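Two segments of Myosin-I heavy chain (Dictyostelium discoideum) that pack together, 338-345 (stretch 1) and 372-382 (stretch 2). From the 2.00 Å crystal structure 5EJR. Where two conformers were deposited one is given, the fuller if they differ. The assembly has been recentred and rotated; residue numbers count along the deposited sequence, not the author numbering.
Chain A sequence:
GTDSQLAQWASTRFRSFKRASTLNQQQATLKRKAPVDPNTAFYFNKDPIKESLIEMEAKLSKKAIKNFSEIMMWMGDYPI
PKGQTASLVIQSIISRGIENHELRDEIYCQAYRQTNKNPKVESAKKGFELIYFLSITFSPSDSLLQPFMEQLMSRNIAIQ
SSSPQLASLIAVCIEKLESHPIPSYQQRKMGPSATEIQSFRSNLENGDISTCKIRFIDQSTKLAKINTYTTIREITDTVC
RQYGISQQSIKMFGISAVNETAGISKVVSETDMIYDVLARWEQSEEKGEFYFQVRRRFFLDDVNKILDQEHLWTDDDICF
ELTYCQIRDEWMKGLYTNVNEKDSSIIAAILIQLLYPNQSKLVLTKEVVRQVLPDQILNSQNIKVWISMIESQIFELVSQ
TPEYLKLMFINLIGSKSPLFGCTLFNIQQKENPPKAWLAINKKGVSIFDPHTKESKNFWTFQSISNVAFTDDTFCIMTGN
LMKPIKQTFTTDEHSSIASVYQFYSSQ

Stretch 1 (338-345) NVNEKDSS
Stretch 2 (372-382) VLPDQILNSQN

The strongest link between the two stretches is a pair of hydrogen bonds to one carboxylate oxygen. Ser380 OG donates to Glu341 OE2 at 2.7 Å. Gln381 NE2 donates to the same Glu341 OE2 at 2.9 Å, with an N-H...acceptor angle of 159°. A glutamate suits this place because it has the reach to cross the gap and an oxygen that can accept twice. Its chi1 is m (-68°) and its chi2 is t (162°), so the chain is extended as far as CD; chi3 is -5°. Glu341 has the largest covered area of any residue in the contact, 71 Å².

The two donors are neighbours in sequence. Ser380 has chi1 p (84°) and phi/psi -73/-20. Gln381 has chi1 m (-68°), chi2 m (-59°) and chi3 -42°, a folded side chain on a more extended backbone (-144/157). Gln381 was deposited in two conformers, and the bond described belongs to the one given here.

Both donors lie in a type I beta turn from Leu378 to Gln381. The turn is closed by Gln381 N to Leu378 O at 3.3 Å. A short helix that includes residues 375-378 leads into it, sharing Leu378 with the turn, and has Pro374 at the N-cap position. Leu378 N bonds to Pro374 O at 3.0 Å, and Asn379 N to Asp375 O at 2.9 Å. Ser380 N then bonds to Ile377 O at 3.2 Å.

Glu341 is the first residue of the helix in stretch 1, which continues beyond Ser345. Asn340 is the N-cap, with phi/psi -85/174, chi1 p (77°) and chi2 -8°. Its OD1 accepts from Asp343 N at 2.9 Å and 169°. Ser344 N bonds to Asn340 O and Ser345 N to Glu341 O, both at 3.0 Å. Ser345 OG also donates to Glu341 O at 3.0 Å, so this hydroxyl is used within its own helix. The CA-to-CB bond of Ser345 points away from stretch 2, while those of Glu341 and Ser344 point toward it.

The packing centres on Ser344 and Ile377, both buried. The closest CA pair is Ser344 and Leu373, 7.6 Å apart. Ser344, chi1 m (-68°), is small enough for this close approach. Its OG lies 3.5 Å from Ile377 CG2. Ser344 O is 3.7 Å from Leu373 CD2, and Ser344 CB is 4.1 Å from the same Leu373 CD2. Leu373 has an extended backbone (-127/135), chi1 m (-81°) and chi2 t (-177°).

Ile377 has chi1 m (-67°) and chi2 m (-65°). Besides its CG2 contact with Ser344, it brings CD1 to 3.6 Å from Val339 CG1, an apolar contact. Val339 is also extended (-133/135), with chi1 p (83°), and its CA-to-CB bond points toward stretch 2. Branched apolar side chains suit these two positions, where methyl groups meet. In all, 273 Å² is buried, summed over both sides.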

# COMPACT_ATOMS: atom_id res chain seq x y z
N ASN A 338 17.90 24.22 -11.04
CA ASN A 338 17.98 25.67 -10.79
C ASN A 338 19.47 26.02 -10.56
O ASN A 338 19.85 26.74 -9.63
CB ASN A 338 17.10 26.11 -9.60
CG ASN A 338 17.02 27.62 -9.43
OD1 ASN A 338 17.20 28.40 -10.38
ND2 ASN A 338 16.81 28.08 -8.20
N VAL A 339 20.31 25.51 -11.42
CA VAL A 339 21.75 25.64 -11.25
C VAL A 339 22.42 26.08 -12.56
O VAL A 339 22.03 25.61 -13.63
CB VAL A 339 22.18 24.25 -10.69
CG1 VAL A 339 22.39 23.20 -11.78
CG2 VAL A 339 23.34 24.32 -9.73
N ASN A 340 23.35 27.04 -12.49
CA ASN A 340 24.05 27.46 -13.70
C ASN A 340 25.25 26.52 -13.95
O ASN A 340 25.53 25.65 -13.12
CB ASN A 340 24.41 28.96 -13.66
CG ASN A 340 25.60 29.36 -12.81
OD1 ASN A 340 26.17 28.57 -12.06
ND2 ASN A 340 26.03 30.61 -12.95
N GLU A 341 25.95 26.67 -15.09
CA GLU A 341 27.10 25.83 -15.47
C GLU A 341 28.27 25.88 -14.47
O GLU A 341 28.88 24.85 -14.21
CB GLU A 341 27.55 26.13 -16.89
CG GLU A 341 26.50 25.68 -17.91
CD GLU A 341 26.58 26.26 -19.31
OE1 GLU A 341 27.44 27.15 -19.55
OE2 GLU A 341 25.80 25.82 -20.18
N LYS A 342 28.57 27.07 -13.92
CA LYS A 342 29.63 27.23 -12.90
C LYS A 342 29.25 26.44 -11.63
O LYS A 342 30.07 25.65 -11.16
CB LYS A 342 29.89 28.71 -12.57
CG LYS A 342 31.14 28.88 -11.70
CD LYS A 342 31.39 30.32 -11.28
CE LYS A 342 32.66 30.45 -10.47
NZ LYS A 342 32.47 30.09 -9.04
N ASP A 343 28.02 26.58 -11.13
CA ASP A 343 27.53 25.84 -9.96
C ASP A 343 27.57 24.34 -10.21
O ASP A 343 27.93 23.59 -9.30
CB ASP A 343 26.09 26.25 -9.61
CG ASP A 343 25.91 27.70 -9.18
OD1 ASP A 343 26.92 28.32 -8.75
OD2 ASP A 343 24.77 28.22 -9.28
N SER A 344 27.22 23.90 -11.45
CA SER A 344 27.21 22.47 -11.75
C SER A 344 28.62 21.91 -11.78
O SER A 344 28.83 20.76 -11.39
CB SER A 344 26.53 22.19 -13.09
OG SER A 344 25.14 22.47 -13.04
N SER A 345 29.57 22.69 -12.30
CA SER A 345 31.00 22.35 -12.39
C SER A 345 31.58 22.25 -10.97
O SER A 345 32.43 21.41 -10.72
CB SER A 345 31.74 23.44 -13.16
OG SER A 345 31.45 23.28 -14.54
N VAL A 372 29.17 12.08 -12.54
CA VAL A 372 28.87 13.19 -11.63
C VAL A 372 27.96 14.31 -12.19
O VAL A 372 27.61 15.24 -11.44
CB VAL A 372 30.17 13.82 -11.05
CG1 VAL A 372 30.96 12.78 -10.26
CG2 VAL A 372 31.04 14.47 -12.14
N LEU A 373 27.56 14.23 -13.46
CA LEU A 373 26.64 15.24 -13.98
C LEU A 373 25.47 14.52 -14.61
O LEU A 373 25.72 13.59 -15.37
CB LEU A 373 27.26 16.10 -15.08
CG LEU A 373 28.14 17.25 -14.75
CD1 LEU A 373 28.55 17.94 -16.05
CD2 LEU A 373 27.45 18.27 -13.77
N PRO A 374 24.20 14.93 -14.35
CA PRO A 374 23.08 14.25 -15.04
C PRO A 374 23.01 14.72 -16.50
O PRO A 374 23.45 15.84 -16.80
CB PRO A 374 21.84 14.75 -14.28
CG PRO A 374 22.25 16.11 -13.78
CD PRO A 374 23.73 16.03 -13.49
N ASP A 375 22.38 13.94 -17.39
CA ASP A 375 22.24 14.30 -18.82
C ASP A 375 21.57 15.64 -19.03
O ASP A 375 21.97 16.39 -19.91
CB ASP A 375 21.46 13.22 -19.58
CG ASP A 375 22.20 11.90 -19.72
OD1 ASP A 375 23.39 11.82 -19.28
OD2 ASP A 375 21.61 10.95 -20.25
N GLN A 376 20.54 15.95 -18.21
CA GLN A 376 19.77 17.20 -18.28
C GLN A 376 20.65 18.46 -18.22
O GLN A 376 20.43 19.42 -18.97
CB GLN A 376 18.69 17.20 -17.18
CG GLN A 376 17.60 16.14 -17.38
CD GLN A 376 17.87 14.74 -16.84
OE1 GLN A 376 19.00 14.36 -16.46
NE2 GLN A 376 16.82 13.92 -16.82
N ILE A 377 21.69 18.44 -17.38
CA ILE A 377 22.66 19.53 -17.24
C ILE A 377 23.74 19.40 -18.35
O ILE A 377 24.15 20.40 -18.93
CB ILE A 377 23.31 19.41 -15.82
CG1 ILE A 377 22.29 19.69 -14.65
CG2 ILE A 377 24.57 20.25 -15.68
CD1 ILE A 377 21.75 21.03 -14.57
N LEU A 378 24.26 18.19 -18.54
CA LEU A 378 25.31 17.88 -19.52
C LEU A 378 24.92 18.40 -20.92
O LEU A 378 25.78 18.89 -21.64
CB LEU A 378 25.56 16.35 -19.57
CG LEU A 378 26.58 15.85 -20.65
CD1 LEU A 378 28.02 16.30 -20.32
CD2 LEU A 378 26.58 14.31 -20.72
N ASN A 379 23.62 18.29 -21.28
CA ASN A 379 23.06 18.72 -22.56
C ASN A 379 23.37 20.14 -22.96
O ASN A 379 23.40 20.44 -24.16
CB ASN A 379 21.53 18.54 -22.52
CG ASN A 379 21.10 17.13 -22.71
OD1 ASN A 379 21.94 16.25 -22.90
ND2 ASN A 379 19.81 16.86 -22.52
N SER A 380 23.58 21.03 -21.99
CA SER A 380 23.77 22.45 -22.28
C SER A 380 25.14 22.80 -22.91
O SER A 380 25.25 23.87 -23.49
CB SER A 380 23.49 23.30 -21.04
OG SER A 380 24.61 23.41 -20.18
N GLN A 381 26.16 21.94 -22.78
CA GLN A 381 27.50 22.20 -23.35
C GLN A 381 28.12 20.91 -23.84
O GLN A 381 27.83 19.85 -23.29
CB GLN A 381 28.48 22.79 -22.29
CG GLN A 381 28.19 24.20 -21.76
CD GLN A 381 28.17 25.32 -22.78
OE1 GLN A 381 29.01 25.37 -23.69
NE2 GLN A 381 27.19 26.21 -22.70
N ASN A 382 29.08 21.01 -24.78
CA ASN A 382 29.87 19.85 -25.22
C ASN A 382 30.64 19.32 -23.98
O ASN A 382 31.15 20.10 -23.21
CB ASN A 382 30.86 20.28 -26.34
CG ASN A 382 31.48 19.11 -27.03
OD1 ASN A 382 32.15 18.29 -26.41
ND2 ASN A 382 31.20 18.97 -28.32